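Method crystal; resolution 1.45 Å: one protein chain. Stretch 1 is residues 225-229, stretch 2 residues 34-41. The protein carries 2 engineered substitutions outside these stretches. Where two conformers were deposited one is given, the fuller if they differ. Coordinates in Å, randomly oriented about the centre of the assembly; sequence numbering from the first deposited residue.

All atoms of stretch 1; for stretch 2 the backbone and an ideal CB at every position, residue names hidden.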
# COMPACT_ATOMS: atom_id res chain seq x y z
N ASN A 225 -16.84 -16.16 9.35
CA ASN A 225 -18.13 -15.92 8.74
C ASN A 225 -18.45 -14.44 8.78
O ASN A 225 -17.97 -13.72 9.66
CB ASN A 225 -19.27 -16.67 9.46
CG ASN A 225 -19.24 -18.16 9.21
OD1 ASN A 225 -19.43 -18.61 8.07
ND2 ASN A 225 -18.97 -18.92 10.25
N GLY A 226 -19.26 -13.99 7.83
CA GLY A 226 -19.80 -12.65 7.81
C GLY A 226 -19.03 -11.65 6.97
O GLY A 226 -19.49 -10.51 6.82
N TYR A 227 -17.87 -12.03 6.41
CA TYR A 227 -17.02 -11.12 5.66
C TYR A 227 -16.93 -11.54 4.20
O TYR A 227 -15.87 -11.41 3.57
CB TYR A 227 -15.66 -10.99 6.33
CG TYR A 227 -15.77 -10.47 7.74
CD1 TYR A 227 -15.72 -9.11 8.00
CD2 TYR A 227 -15.94 -11.33 8.81
CE1 TYR A 227 -15.83 -8.62 9.30
CE2 TYR A 227 -16.06 -10.86 10.11
CZ TYR A 227 -16.00 -9.49 10.34
OH TYR A 227 -16.12 -9.00 11.64
N PHE A 228 -18.07 -11.96 3.64
CA PHE A 228 -18.20 -12.57 2.32
C PHE A 228 -17.46 -13.91 2.28
O PHE A 228 -18.07 -14.96 2.50
CB PHE A 228 -17.80 -11.63 1.19
CG PHE A 228 -18.36 -12.02 -0.17
CD1 PHE A 228 -19.02 -13.23 -0.36
CD2 PHE A 228 -18.21 -11.18 -1.26
CE1 PHE A 228 -19.52 -13.58 -1.61
CE2 PHE A 228 -18.72 -11.52 -2.51
CZ PHE A 228 -19.37 -12.72 -2.68
N LEU A 229 -16.17 -13.89 2.01
CA LEU A 229 -15.46 -15.16 1.90
C LEU A 229 -15.45 -15.82 3.28
O LEU A 229 -14.91 -15.26 4.23
CB LEU A 229 -14.03 -14.96 1.41
CG LEU A 229 -13.18 -16.24 1.38
CD1 LEU A 229 -13.76 -17.21 0.38
CD2 LEU A 229 -11.73 -15.92 1.07
N UNK A 34 -21.49 -1.30 4.30
CA UNK A 34 -22.74 -1.18 3.55
C UNK A 34 -22.90 -2.35 2.60
O UNK A 34 -24.00 -2.92 2.47
CB UNK A 34 -22.79 0.14 2.78
N UNK A 35 -21.82 -2.74 1.93
CA UNK A 35 -21.87 -3.89 1.03
C UNK A 35 -22.17 -5.16 1.80
O UNK A 35 -23.01 -5.97 1.39
CB UNK A 35 -20.55 -4.04 0.27
N UNK A 36 -21.48 -5.38 2.93
CA UNK A 36 -21.75 -6.57 3.72
C UNK A 36 -23.19 -6.61 4.20
O UNK A 36 -23.79 -7.69 4.27
CB UNK A 36 -20.80 -6.64 4.92
N UNK A 37 -23.76 -5.46 4.54
CA UNK A 37 -25.14 -5.48 5.04
C UNK A 37 -26.10 -5.90 3.94
O UNK A 37 -27.06 -6.65 4.20
CB UNK A 37 -25.54 -4.11 5.59
N UNK A 38 -25.87 -5.48 2.70
CA UNK A 38 -26.68 -5.95 1.58
C UNK A 38 -26.48 -7.45 1.39
O UNK A 38 -27.44 -8.22 1.29
CB UNK A 38 -26.33 -5.19 0.30
N UNK A 39 -25.23 -7.88 1.34
CA UNK A 39 -24.90 -9.28 1.09
C UNK A 39 -25.49 -10.18 2.15
O UNK A 39 -26.12 -11.21 1.84
CB UNK A 39 -23.38 -9.47 1.03
N UNK A 40 -25.29 -9.84 3.42
CA UNK A 40 -25.69 -10.69 4.54
C UNK A 40 -27.18 -10.58 4.84
O UNK A 40 -27.66 -11.30 5.72
CB UNK A 40 -24.88 -10.33 5.79
N UNK A 41 -27.89 -9.71 4.12
CA UNK A 41 -29.34 -9.63 4.19
C UNK A 41 -30.00 -10.74 3.39
O UNK A 41 -31.16 -11.07 3.65
CB UNK A 41 -29.82 -8.27 3.69

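Positions 34 to 39 have helical backbone angles, and stretch 1 is an irregular loop lying against one side of the helix. The register sets position 36 opposite Tyr-227 (CA to CA 6.8 Å) and position 40 opposite Gly-226 (CA to CA 7.0 Å), one helical turn apart, so the contact should fall on these two positions and their neighbours 35 and 39.

At position 34 nothing of stretch 1 lies within 5.5 Å of the ideal CB. The loop sets no demand here beyond a residue content in a helix, and many would do. The residue is Ala-34, whose carbonyl O accepts a backbone hydrogen bond from the N of position 38.

Position 35 points its CA-to-CB bond sideways, and its ideal CB is also beyond 5.5 Å from the loop. A short side chain would make no contact, but a long one, an aromatic residue or Met, could reach the ring of Phe-228. Phe-35 does so: with chi1 at t, the end of its side chain comes nearer than its base, and its CE2 lies 3.9 Å from Phe-228 CD2. That atom sits at the edge of the Phe-35 ring, near its plane.

Position 36 points toward the loop, its ideal CB 4.5 Å from Gly-226 O. With Tyr-227 and Phe-228 beyond, a medium-sized apolar residue such as Leu, Ile or Met would suit. Leu-36, in the m,t rotamer, sets both methyls against the loop: CD1 is 4.2 Å from Tyr-227 CD1 and 3.9 Å from Gly-226 O, and CD2 is 3.7 Å from Gly-226 O and 3.8 Å from Phe-228 N.

Positions 37 and 38 are out of reach of stretch 1, which therefore cannot choose between polar and apolar residues. They are Asn-37, whose OD1 hydrogen-bonds elsewhere in the structure, and Val-38, which touches a crystal neighbour.

Position 39 again points toward the loop, but its ideal CB has nothing within 5.5 Å. The side chain must span a gap to the Phe-228 ring, so Leu, Met or an aromatic residue would be plausible. Leu-39 (t,p) brings CD2 to 3.6 Å from Phe-228 CG, and its CD1 lies over one face of that ring, a good surface for a methyl group.

Position 40 also points toward the loop, and here the offer is polar: the ideal CB is 5.5 Å from Gly-226 O, an acceptor that a donor such as Asn, Gln or Lys might reach. In Asn-40 the amide serves twice. ND2 donates a hydrogen bond to Gly-226 O (3.1 Å, 159°), and OD1 accepts one from a water (OD1 to water O, 2.8 Å) that in turn accepts from Phe-228 N (N to water O, 2.9 Å). A side chain carrying both donor and acceptor thus satisfies two successive peptide groups of the loop.

Position 41 lies out of reach, and a small polar residue is one possibility among many. Ser-41 turns back on its own backbone, its OG donating to Val-38 O at 2.8 Å.

Stretch 2 34-41: AFLNVLNS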
# COMPACT_ATOMS: atom_id res chain seq x y z
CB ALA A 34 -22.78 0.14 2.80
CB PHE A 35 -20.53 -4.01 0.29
CG PHE A 35 -20.37 -5.29 -0.45
CD1 PHE A 35 -20.95 -5.46 -1.69
CD2 PHE A 35 -19.65 -6.35 0.09
CE1 PHE A 35 -20.81 -6.66 -2.38
CE2 PHE A 35 -19.53 -7.54 -0.60
CZ PHE A 35 -20.11 -7.68 -1.84
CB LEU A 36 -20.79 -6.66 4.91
CG LEU A 36 -19.33 -6.94 4.55
CD1 LEU A 36 -18.47 -6.87 5.78
CD2 LEU A 36 -19.16 -8.29 3.86
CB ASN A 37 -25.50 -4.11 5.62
CG ASN A 37 -24.80 -3.83 6.93
OD1 ASN A 37 -24.25 -4.72 7.58
ND2 ASN A 37 -24.83 -2.58 7.35
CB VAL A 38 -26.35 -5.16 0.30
CG1 VAL A 38 -27.04 -5.80 -0.92
CG2 VAL A 38 -26.75 -3.70 0.46
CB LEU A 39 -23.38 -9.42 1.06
CG LEU A 39 -22.87 -10.84 0.82
CD1 LEU A 39 -22.96 -11.18 -0.64
CD2 LEU A 39 -21.44 -10.95 1.35
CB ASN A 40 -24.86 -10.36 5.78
CG ASN A 40 -23.38 -10.73 5.62
OD1 ASN A 40 -23.05 -11.66 4.89
ND2 ASN A 40 -22.51 -10.00 6.29
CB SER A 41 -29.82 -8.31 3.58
OG SER A 41 -30.05 -8.46 2.18
O HOH W 1 -20.58 -12.88 4.68
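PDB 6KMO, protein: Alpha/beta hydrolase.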